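Soluble lytic murein transglycosylase (Escherichia coli, PDB 1QSA) cleaves the glycosidic bonds between N-acetylmuramic acid and N-acetylglucosamine in peptidoglycan, leaving a 1,6-anhydro bond in the muramic acid residue. Local coordinates at residues S76-V79 with N80-R84; T101-A104 with Q105-Y109; R459-G463 with K464-Q468. All coordinates share one frame; numbering follows the deposited sequence. Where two conformers were deposited one is given.

From the N terminus, contact 1 comes first, within helix 69-84. Its two segments run on without a break, so it closes no loop and staples successive turns of one helix. Contact 2 follows in helix 102-114 and joins the N-cap and first turns of that helix. The three contacts lie in series; none nests in or crosses another. Contacts 1 and 2 touch: Asn-80 OD1 lies 2.9 Å from Asn-107 ND2, a probable hydrogen bond, and Ala-83 packs on Asn-107. Together they join two helices of the alpha-superhelix. Contact 3, about 52 Å from each between centres, spans the short loop, opening with a beta turn, between helices 454-461 and 468-479 of the transglycosylase domain.

Contact 1: S76-V79 with N80-R84; sequences SRFV and NELAR
Asn-80 N, Glu-81 N, Leu-82 N and Ala-83 N bond in turn to the carbonyls of Ser-76, Arg-77, Phe-78 and Val-79. These are the i to i+4 bonds of an alpha helix, and the segments form its last turns. The shortest runs from Leu-82 N to Phe-78 O, 2.8 Å. The same pair also meets through its side chains. Leu-82 CG lies over one face of the Phe-78 ring, 4.2 Å from the centroid, in a CH-pi contact. Its CD1 reaches Phe-78 CE2 at 3.7 Å. Phe-78 CG is anti to the backbone N (chi1 -162°), which stands the ring out from the helix, where Leu-82 can lie on its face. Glu-81 CG meets the ring obliquely, 3.8 Å from Phe-78 CE1. Helix 69-84 belongs to the alpha-superhelix of Slt70, and this side of it packs on its neighbours. Phe-94 of helix 88-94 meets the Phe-78 ring edge-to-face, and helix 55-64 adds Ala-55 and Val-58. The Glu-81 chain bends at chi2 (54°), turning the carboxylate from the ring toward Arg-84. That guanidinium grips it side-on with two nitrogens. Arg-84 NE is 2.8 Å from Glu-81 OE1. Glu-81 OE2 accepts Arg-84 NH2 on its syn lone pair, also at 2.8 Å. Arg-85 makes a second salt bridge to OE2. Asn-80 CB lies 3.5 Å from Arg-77 O, while its OD1 accepts from Asn-107 of helix 102-114.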
ATOM      1  N   SER A  76      23.631   4.980  -6.926  1.00 14.61           N
ATOM      2  CA  SER A  76      23.002   6.260  -6.604  1.00 13.31           C
ATOM      3  C   SER A  76      23.605   6.886  -5.343  1.00 13.48           C
ATOM      4  O   SER A  76      23.792   8.099  -5.295  1.00 11.71           O
ATOM      5  CB  SER A  76      21.479   6.112  -6.448  0.75 11.54           C
ATOM      6  OG  SER A  76      20.851   5.932  -7.703  0.75 12.71           O
ATOM      7  N   ARG A  77      23.948   6.065  -4.343  1.00 11.48           N
ATOM      8  CA  ARG A  77      24.548   6.569  -3.109  1.00 12.66           C
ATOM      9  C   ARG A  77      25.912   7.234  -3.381  1.00 12.55           C
ATOM     10  O   ARG A  77      26.205   8.321  -2.856  1.00 12.24           O
ATOM     11  CB  ARG A  77      24.710   5.437  -2.098  1.00 14.42           C
ATOM     12  CG  ARG A  77      25.314   5.874  -0.771  1.00 15.69           C
ATOM     13  CD  ARG A  77      25.354   4.714   0.221  1.00 19.61           C
ATOM     14  NE  ARG A  77      26.049   5.087   1.450  1.00 23.18           N
ATOM     15  CZ  ARG A  77      26.151   4.308   2.529  1.00 26.95           C
ATOM     16  NH1 ARG A  77      25.608   3.094   2.539  1.00 29.18           N
ATOM     17  NH2 ARG A  77      26.812   4.741   3.600  1.00 28.28           N
ATOM     18  N   PHE A  78      26.714   6.627  -4.255  1.00 10.58           N
ATOM     19  CA  PHE A  78      28.022   7.200  -4.553  1.00 10.49           C
ATOM     20  C   PHE A  78      27.890   8.447  -5.426  1.00 10.98           C
ATOM     21  O   PHE A  78      28.720   9.357  -5.353  1.00 12.11           O
ATOM     22  CB  PHE A  78      28.970   6.189  -5.175  1.00 10.31           C
ATOM     23  CG  PHE A  78      30.404   6.616  -5.100  1.00  9.44           C
ATOM     24  CD1 PHE A  78      30.991   6.888  -3.862  1.00 10.47           C
ATOM     25  CD2 PHE A  78      31.160   6.772  -6.261  1.00 10.73           C
ATOM     26  CE1 PHE A  78      32.334   7.312  -3.784  1.00 11.64           C
ATOM     27  CE2 PHE A  78      32.496   7.195  -6.188  1.00 11.19           C
ATOM     28  CZ  PHE A  78      33.073   7.461  -4.945  1.00 10.69           C
ATOM     29  N   VAL A  79      26.856   8.492  -6.266  1.00 10.05           N
ATOM     30  CA  VAL A  79      26.615   9.692  -7.072  1.00 10.22           C
ATOM     31  C   VAL A  79      26.382  10.842  -6.095  1.00 11.08           C
ATOM     32  O   VAL A  79      26.941  11.932  -6.251  1.00 10.13           O
ATOM     33  CB  VAL A  79      25.391   9.517  -7.995  1.00 11.93           C
ATOM     34  CG1 VAL A  79      24.812  10.887  -8.398  1.00 11.56           C
ATOM     35  CG2 VAL A  79      25.804   8.775  -9.251  1.00 13.43           C
ATOM     36  N   ASN A  80      25.604  10.581  -5.049  1.00 10.54           N
ATOM     37  CA  ASN A  80      25.332  11.609  -4.047  1.00 10.08           C
ATOM     38  C   ASN A  80      26.629  11.995  -3.293  1.00 11.99           C
ATOM     39  O   ASN A  80      26.824  13.167  -2.942  1.00 12.19           O
ATOM     40  CB  ASN A  80      24.213  11.157  -3.098  1.00 11.63           C
ATOM     41  CG  ASN A  80      22.876  11.026  -3.811  1.00 11.65           C
ATOM     42  OD1 ASN A  80      22.662  11.648  -4.840  1.00 10.85           O
ATOM     43  ND2 ASN A  80      21.986  10.190  -3.283  1.00 13.89           N
ATOM     44  N   GLU A  81      27.522  11.030  -3.070  1.00 10.95           N
ATOM     45  CA  GLU A  81      28.796  11.314  -2.395  1.00 10.68           C
ATOM     46  C   GLU A  81      29.673  12.204  -3.277  1.00 11.75           C
ATOM     47  O   GLU A  81      30.262  13.174  -2.798  1.00 11.68           O
ATOM     48  CB  GLU A  81      29.535  10.014  -2.033  1.00 11.04           C
ATOM     49  CG  GLU A  81      31.017  10.175  -1.601  1.00 10.23           C
ATOM     50  CD  GLU A  81      31.242  11.165  -0.448  1.00 12.12           C
ATOM     51  OE1 GLU A  81      30.305  11.444   0.337  1.00 12.36           O
ATOM     52  OE2 GLU A  81      32.381  11.661  -0.325  1.00 12.37           O
ATOM     53  N   LEU A  82      29.735  11.895  -4.572  1.00 10.54           N
ATOM     54  CA  LEU A  82      30.529  12.704  -5.495  1.00 12.00           C
ATOM     55  C   LEU A  82      29.942  14.117  -5.560  1.00 13.24           C
ATOM     56  O   LEU A  82      30.683  15.092  -5.649  1.00 13.97           O
ATOM     57  CB  LEU A  82      30.612  12.043  -6.879  1.00 11.08           C
ATOM     58  CG  LEU A  82      31.439  10.748  -6.876  1.00 10.19           C
ATOM     59  CD1 LEU A  82      31.267  10.038  -8.201  1.00 12.09           C
ATOM     60  CD2 LEU A  82      32.914  11.036  -6.608  1.00 13.24           C
ATOM     61  N   ALA A  83      28.618  14.232  -5.437  1.00 12.62           N
ATOM     62  CA  ALA A  83      27.979  15.552  -5.440  1.00 13.20           C
ATOM     63  C   ALA A  83      28.392  16.303  -4.168  1.00 13.61           C
ATOM     64  O   ALA A  83      28.682  17.505  -4.210  1.00 14.85           O
ATOM     65  CB  ALA A  83      26.451  15.415  -5.518  1.00 12.39           C
ATOM     66  N   ARG A  84      28.479  15.588  -3.046  1.00 13.50           N
ATOM     67  CA  ARG A  84      28.885  16.200  -1.778  1.00 13.89           C
ATOM     68  C   ARG A  84      30.310  16.763  -1.891  1.00 13.93           C
ATOM     69  O   ARG A  84      30.612  17.814  -1.317  1.00 15.34           O
ATOM     70  CB  ARG A  84      28.835  15.188  -0.639  1.00 12.65           C
ATOM     71  CG  ARG A  84      29.096  15.794   0.736  1.00 13.23           C
ATOM     72  CD  ARG A  84      29.391  14.696   1.765  1.00 13.78           C
ATOM     73  NE  ARG A  84      30.657  14.012   1.484  1.00 14.23           N
ATOM     74  CZ  ARG A  84      31.869  14.500   1.741  1.00 15.53           C
ATOM     75  NH1 ARG A  84      32.013  15.676   2.349  1.00 17.04           N
ATOM     76  NH2 ARG A  84      32.949  13.800   1.425  1.00 14.44           N
TER

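Contact 2: T101-A104 with Q105-Y109; sequences TTEA and QCNYY
Gln-105 OE1 and Thr-102 OG1 share a water, which donates to OE1 at 2.7 Å and lies 2.8 Å from the threonine oxygen. The motif is a capped helix start. Thr-101 is the N-cap of helix 102-114, and its OG1 accepts from Ala-104 N at 3.1 Å. This satisfies an N-H of the first turn that has no preceding helical carbonyl. From there the regular backbone bonds take over, beginning with Gln-105 N to Thr-101 O. A second water joins Glu-103 to Asn-107 one turn on. It donates to Glu-103 OE2 at 2.7 Å and accepts from Asn-107 ND2 at 2.9 Å. Each water thus bridges side chains three or four residues apart. Beyond the waters, both amides reach other parts of the fold. Gln-105 NE2 donates to Pro-99 O in the loop ahead of the helix, and Asn-107 OD1 accepts from Lys-141 of helix 138-148. Gln-105 CG is anti to its own carbonyl carbon (chi1 -70°), beside the backbone N. The side chain therefore runs back over the start of the helix, and its CG comes within 3.1 Å of Thr-101 O. Cys-106 forms the disulfide with Cys-139 and so ties this helix covalently to helix 138-148, whose Ala-138 touches Glu-103, Cys-106 and Asn-107. On the side of Thr-102, Cys-106 SG lies 3.2 Å from Thr-102 O.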
ATOM      1  N   THR A 101      17.855   6.851  -8.312  1.00 15.67           N
ATOM      2  CA  THR A 101      17.029   7.580  -7.350  1.00 14.21           C
ATOM      3  C   THR A 101      16.809   9.018  -7.752  1.00 14.08           C
ATOM      4  O   THR A 101      17.608   9.591  -8.492  1.00 12.96           O
ATOM      5  CB  THR A 101      17.645   7.560  -5.945  1.00 14.50           C
ATOM      6  OG1 THR A 101      18.867   8.312  -5.940  1.00 15.02           O
ATOM      7  CG2 THR A 101      17.947   6.125  -5.529  1.00 16.05           C
ATOM      8  N   THR A 102      15.743   9.615  -7.232  1.00 12.98           N
ATOM      9  CA  THR A 102      15.453  11.003  -7.543  1.00 11.43           C
ATOM     10  C   THR A 102      16.568  11.915  -7.069  1.00 11.34           C
ATOM     11  O   THR A 102      17.006  12.790  -7.828  1.00 11.12           O
ATOM     12  CB  THR A 102      14.132  11.460  -6.911  1.00 13.80           C
ATOM     13  OG1 THR A 102      13.096  10.571  -7.333  1.00 13.95           O
ATOM     14  CG2 THR A 102      13.789  12.862  -7.376  1.00 12.56           C
ATOM     15  N   GLU A 103      17.077  11.674  -5.860  1.00 12.11           N
ATOM     16  CA  GLU A 103      18.154  12.500  -5.308  1.00 10.86           C
ATOM     17  C   GLU A 103      19.393  12.439  -6.204  1.00 11.65           C
ATOM     18  O   GLU A 103      19.963  13.477  -6.553  1.00 11.18           O
ATOM     19  CB  GLU A 103      18.509  12.086  -3.880  1.00 11.04           C
ATOM     20  CG  GLU A 103      19.546  13.003  -3.245  1.00 12.47           C
ATOM     21  CD  GLU A 103      19.923  12.592  -1.831  1.00 15.22           C
ATOM     22  OE1 GLU A 103      19.311  11.648  -1.275  1.00 16.38           O
ATOM     23  OE2 GLU A 103      20.853  13.212  -1.275  1.00 17.38           O
ATOM     24  N   ALA A 104      19.763  11.229  -6.632  1.00 10.86           N
ATOM     25  CA  ALA A 104      20.915  11.057  -7.528  1.00 10.66           C
ATOM     26  C   ALA A 104      20.651  11.737  -8.881  1.00  9.79           C
ATOM     27  O   ALA A 104      21.573  12.291  -9.485  1.00 11.96           O
ATOM     28  CB  ALA A 104      21.235   9.566  -7.730  1.00 11.58           C
ATOM     29  N   GLN A 105      19.403  11.717  -9.354  1.00  9.36           N
ATOM     30  CA  GLN A 105      19.067  12.355 -10.634  1.00 10.81           C
ATOM     31  C   GLN A 105      19.224  13.870 -10.525  1.00 10.86           C
ATOM     32  O   GLN A 105      19.724  14.514 -11.454  1.00 11.67           O
ATOM     33  CB  GLN A 105      17.653  11.979 -11.064  1.00 10.82           C
ATOM     34  CG  GLN A 105      17.544  10.509 -11.482  1.00 12.20           C
ATOM     35  CD  GLN A 105      16.108  10.039 -11.601  1.00 15.17           C
ATOM     36  OE1 GLN A 105      15.169  10.832 -11.496  1.00 16.56           O
ATOM     37  NE2 GLN A 105      15.930   8.744 -11.843  1.00 16.18           N
ATOM     38  N   CYS A 106      18.806  14.430  -9.387  1.00 11.85           N
ATOM     39  CA  CYS A 106      18.946  15.867  -9.140  1.00 11.68           C
ATOM     40  C   CYS A 106      20.429  16.232  -9.252  1.00 11.19           C
ATOM     41  O   CYS A 106      20.802  17.218  -9.881  1.00 11.02           O
ATOM     42  CB  CYS A 106      18.487  16.230  -7.733  1.00 12.66           C
ATOM     43  SG  CYS A 106      16.720  15.969  -7.362  1.00 20.88           S
ATOM     44  N   ASN A 107      21.278  15.413  -8.647  1.00 10.34           N
ATOM     45  CA  ASN A 107      22.711  15.672  -8.676  1.00 11.09           C
ATOM     46  C   ASN A 107      23.339  15.453 -10.055  1.00 10.87           C
ATOM     47  O   ASN A 107      24.244  16.190 -10.464  1.00 10.25           O
ATOM     48  CB  ASN A 107      23.409  14.841  -7.595  1.00 10.70           C
ATOM     49  CG  ASN A 107      23.183  15.411  -6.203  1.00 10.99           C
ATOM     50  OD1 ASN A 107      23.231  16.631  -6.010  1.00 10.76           O
ATOM     51  ND2 ASN A 107      22.961  14.542  -5.230  1.00 10.66           N
ATOM     52  N   TYR A 108      22.819  14.467 -10.783  1.00 10.78           N
ATOM     53  CA  TYR A 108      23.291  14.149 -12.130  1.00 10.55           C
ATOM     54  C   TYR A 108      23.053  15.349 -13.052  1.00 11.12           C
ATOM     55  O   TYR A 108      23.953  15.765 -13.797  1.00 11.61           O
ATOM     56  CB  TYR A 108      22.536  12.922 -12.649  1.00 11.35           C
ATOM     57  CG  TYR A 108      22.795  12.560 -14.098  1.00 10.97           C
ATOM     58  CD1 TYR A 108      23.884  11.748 -14.453  1.00 11.70           C
ATOM     59  CD2 TYR A 108      21.933  12.985 -15.116  1.00 12.47           C
ATOM     60  CE1 TYR A 108      24.101  11.363 -15.782  1.00 12.11           C
ATOM     61  CE2 TYR A 108      22.143  12.605 -16.455  1.00 13.09           C
ATOM     62  CZ  TYR A 108      23.226  11.791 -16.776  1.00 12.36           C
ATOM     63  OH  TYR A 108      23.401  11.381 -18.085  1.00 13.57           O
ATOM     64  N   TYR A 109      21.836  15.897 -13.020  1.00 10.24           N
ATOM     65  CA  TYR A 109      21.543  17.054 -13.864  1.00 11.34           C
ATOM     66  C   TYR A 109      22.272  18.314 -13.439  1.00 11.38           C
ATOM     67  O   TYR A 109      22.671  19.100 -14.291  1.00 12.09           O
ATOM     68  CB  TYR A 109      20.040  17.250 -14.021  1.00 11.78           C
ATOM     69  CG  TYR A 109      19.480  16.142 -14.868  1.00 12.40           C
ATOM     70  CD1 TYR A 109      19.863  16.020 -16.209  1.00 15.41           C
ATOM     71  CD2 TYR A 109      18.634  15.177 -14.330  1.00 14.83           C
ATOM     72  CE1 TYR A 109      19.421  14.974 -16.985  1.00 14.56           C
ATOM     73  CE2 TYR A 109      18.184  14.105 -15.110  1.00 17.44           C
ATOM     74  CZ  TYR A 109      18.583  14.021 -16.435  1.00 18.67           C
ATOM     75  OH  TYR A 109      18.139  12.992 -17.226  1.00 21.46           O
TER
HETATM   76  O   HOH W   1      12.867  10.522 -10.076  1.00 19.94           O
HETATM   77  O   HOH W   2      22.551  14.954  -2.397  1.00 16.16           O

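Contact 3: R459-G463 with K464-Q468; sequences RYTSG and KEIPQ. With SO4 (sulfate ion), chain L.
Thr-461 O is met by two donors, Lys-464 N at 3.0 Å and a water at 2.9 Å. The backbone N-H of Lys-464 comes from above the carbonyl plane, 66° out of it. The same water lies 2.8 Å from Ile-466 O and links the start of the turn to the loop after it, though it has more acceptors in reach than protons. A second carbonyl, that of Tyr-460, accepts from Lys-464 NZ at 2.9 Å. The lysine chain is extended as far as CE and bends at chi4 (65°), which turns NZ toward Tyr-460 O, tilted from the carbonyl plane. The Lys-464 N to Thr-461 O bond closes a type I beta turn leading out of helix 454-461 in the transglycosylase domain. A methionine in place of Lys-464 would probably leave Tyr-460 O with no more than the weak bond from Thr-531, and the end of the new chain unanchored. The Thr-461 side chain crosses those of Ile-466 and Gln-468 at about right angles. Its CG2 touches Ile-466 CD1 at 4.0 Å, and its OG1 hydrogen-bonds to Phe-457 O. Pro-467 is the N-cap of helix 468-479. Just after it, Gln-468 N donates to O1 of a sulfate ion, probably from the crystallisation liquor, at 2.7 Å.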
ATOM      1  N   ARG A 459      -0.279 -23.542  19.292  1.00 14.95           N
ATOM      2  CA  ARG A 459      -0.013 -23.315  20.703  1.00 16.10           C
ATOM      3  C   ARG A 459      -0.691 -22.064  21.257  1.00 14.70           C
ATOM      4  O   ARG A 459      -1.280 -22.106  22.336  1.00 14.96           O
ATOM      5  CB  ARG A 459       1.498 -23.225  20.945  1.00 18.67           C
ATOM      6  CG  ARG A 459       1.898 -23.031  22.405  1.00 23.07           C
ATOM      7  CD  ARG A 459       3.381 -22.722  22.556  1.00 28.80           C
ATOM      8  NE  ARG A 459       4.216 -23.587  21.724  1.00 30.61           N
ATOM      9  CZ  ARG A 459       5.489 -23.335  21.424  1.00 33.67           C
ATOM     10  NH1 ARG A 459       6.090 -22.255  21.904  1.00 32.70           N
ATOM     11  NH2 ARG A 459       6.167 -24.173  20.652  1.00 34.40           N
ATOM     12  N   TYR A 460      -0.635 -20.968  20.499  1.00 11.68           N
ATOM     13  CA  TYR A 460      -1.207 -19.701  20.944  1.00 11.20           C
ATOM     14  C   TYR A 460      -2.690 -19.488  20.709  1.00 10.63           C
ATOM     15  O   TYR A 460      -3.219 -18.430  21.047  1.00 12.88           O
ATOM     16  CB  TYR A 460      -0.371 -18.520  20.443  1.00 11.53           C
ATOM     17  CG  TYR A 460       0.931 -18.403  21.200  1.00 12.68           C
ATOM     18  CD1 TYR A 460       0.970 -17.780  22.442  1.00 12.55           C
ATOM     19  CD2 TYR A 460       2.114 -18.969  20.710  1.00 13.56           C
ATOM     20  CE1 TYR A 460       2.148 -17.722  23.181  1.00 14.01           C
ATOM     21  CE2 TYR A 460       3.309 -18.920  21.456  1.00 13.06           C
ATOM     22  CZ  TYR A 460       3.304 -18.290  22.691  1.00 15.38           C
ATOM     23  OH  TYR A 460       4.440 -18.213  23.457  1.00 16.24           O
ATOM     24  N   THR A 461      -3.352 -20.453  20.077  1.00 10.67           N
ATOM     25  CA  THR A 461      -4.794 -20.365  19.916  1.00 10.95           C
ATOM     26  C   THR A 461      -5.511 -21.494  20.660  1.00 12.54           C
ATOM     27  O   THR A 461      -6.728 -21.450  20.786  1.00 10.87           O
ATOM     28  CB  THR A 461      -5.292 -20.341  18.440  1.00 12.73           C
ATOM     29  OG1 THR A 461      -4.843 -21.509  17.742  1.00 12.34           O
ATOM     30  CG2 THR A 461      -4.788 -19.087  17.714  1.00 11.38           C
ATOM     31  N   SER A 462      -4.765 -22.483  21.168  1.00 12.13           N
ATOM     32  CA  SER A 462      -5.378 -23.605  21.901  1.00 15.67           C
ATOM     33  C   SER A 462      -6.219 -23.180  23.109  1.00 15.39           C
ATOM     34  O   SER A 462      -7.264 -23.792  23.399  1.00 16.54           O
ATOM     35  CB  SER A 462      -4.306 -24.606  22.351  0.70 16.10           C
ATOM     36  OG  SER A 462      -3.369 -23.993  23.216  0.70 16.76           O
ATOM     37  N   GLY A 463      -5.776 -22.138  23.808  1.00 13.13           N
ATOM     38  CA  GLY A 463      -6.508 -21.663  24.968  1.00 14.28           C
ATOM     39  C   GLY A 463      -7.383 -20.461  24.657  1.00 14.51           C
ATOM     40  O   GLY A 463      -7.809 -19.758  25.566  1.00 15.69           O
ATOM     41  N   LYS A 464      -7.625 -20.202  23.375  1.00 11.26           N
ATOM     42  CA  LYS A 464      -8.448 -19.058  22.976  1.00 12.01           C
ATOM     43  C   LYS A 464      -9.624 -19.527  22.130  1.00 12.50           C
ATOM     44  O   LYS A 464      -9.671 -20.683  21.730  1.00 12.44           O
ATOM     45  CB  LYS A 464      -7.596 -18.065  22.181  1.00 10.84           C
ATOM     46  CG  LYS A 464      -6.397 -17.551  22.964  1.00 11.69           C
ATOM     47  CD  LYS A 464      -5.608 -16.547  22.149  1.00 11.81           C
ATOM     48  CE  LYS A 464      -4.508 -15.882  22.974  1.00 13.91           C
ATOM     49  NZ  LYS A 464      -3.444 -16.845  23.417  1.00 12.53           N
ATOM     50  N   GLU A 465     -10.597 -18.652  21.897  1.00 11.29           N
ATOM     51  CA  GLU A 465     -11.741 -19.010  21.068  1.00 11.71           C
ATOM     52  C   GLU A 465     -11.501 -18.754  19.577  1.00 11.49           C
ATOM     53  O   GLU A 465     -12.125 -19.388  18.729  1.00 11.22           O
ATOM     54  CB  GLU A 465     -12.981 -18.249  21.534  0.76 12.52           C
ATOM     55  CG  GLU A 465     -13.298 -18.462  23.016  0.76 14.03           C
ATOM     56  CD  GLU A 465     -14.316 -17.475  23.532  0.76 18.66           C
ATOM     57  OE1 GLU A 465     -13.965 -16.288  23.691  0.76 17.46           O
ATOM     58  OE2 GLU A 465     -15.483 -17.878  23.766  0.76 20.37           O
ATOM     59  N   ILE A 466     -10.614 -17.816  19.251  1.00 10.82           N
ATOM     60  CA  ILE A 466     -10.292 -17.557  17.845  1.00  9.73           C
ATOM     61  C   ILE A 466      -9.713 -18.830  17.222  1.00  9.98           C
ATOM     62  O   ILE A 466      -8.877 -19.506  17.836  1.00 11.32           O
ATOM     63  CB  ILE A 466      -9.235 -16.400  17.664  1.00 10.04           C
ATOM     64  CG1 ILE A 466      -8.016 -16.603  18.582  1.00  8.52           C
ATOM     65  CG2 ILE A 466      -9.905 -15.032  17.870  1.00  9.43           C
ATOM     66  CD1 ILE A 466      -6.820 -15.714  18.196  1.00  8.87           C
ATOM     67  N   PRO A 467     -10.226 -19.237  16.050  1.00 10.55           N
ATOM     68  CA  PRO A 467      -9.705 -20.447  15.395  1.00 10.65           C
ATOM     69  C   PRO A 467      -8.251 -20.250  14.938  1.00 11.65           C
ATOM     70  O   PRO A 467      -7.841 -19.137  14.593  1.00 10.55           O
ATOM     71  CB  PRO A 467     -10.618 -20.594  14.177  1.00 12.04           C
ATOM     72  CG  PRO A 467     -11.895 -19.966  14.610  1.00 12.18           C
ATOM     73  CD  PRO A 467     -11.418 -18.727  15.356  1.00 10.34           C
ATOM     74  N   GLN A 468      -7.469 -21.324  14.938  1.00 10.17           N
ATOM     75  CA  GLN A 468      -6.079 -21.237  14.464  1.00  9.86           C
ATOM     76  C   GLN A 468      -6.043 -20.702  13.022  1.00  9.58           C
ATOM     77  O   GLN A 468      -5.248 -19.822  12.703  1.00 10.00           O
ATOM     78  CB  GLN A 468      -5.400 -22.602  14.508  1.00 11.34           C
ATOM     79  CG  GLN A 468      -3.907 -22.523  14.164  1.00 12.04           C
ATOM     80  CD  GLN A 468      -3.276 -23.888  13.994  1.00 15.21           C
ATOM     81  OE1 GLN A 468      -3.680 -24.849  14.646  1.00 15.24           O
ATOM     82  NE2 GLN A 468      -2.283 -23.982  13.116  1.00 15.06           N
TER
HETATM   83  S   SO4 L 711      -9.310 -24.481  16.255  1.00 51.60           S
HETATM   84  O1  SO4 L 711      -8.164 -23.561  16.360  1.00 50.32           O
HETATM   85  O2  SO4 L 711      -9.726 -24.608  14.848  1.00 53.08           O
HETATM   86  O3  SO4 L 711      -8.928 -25.809  16.766  1.00 53.78           O
HETATM   87  O4  SO4 L 711     -10.444 -23.961  17.043  1.00 53.10           O
HETATM   88  O   HOH W   3      -9.065 -21.975  19.235  1.00 16.89           O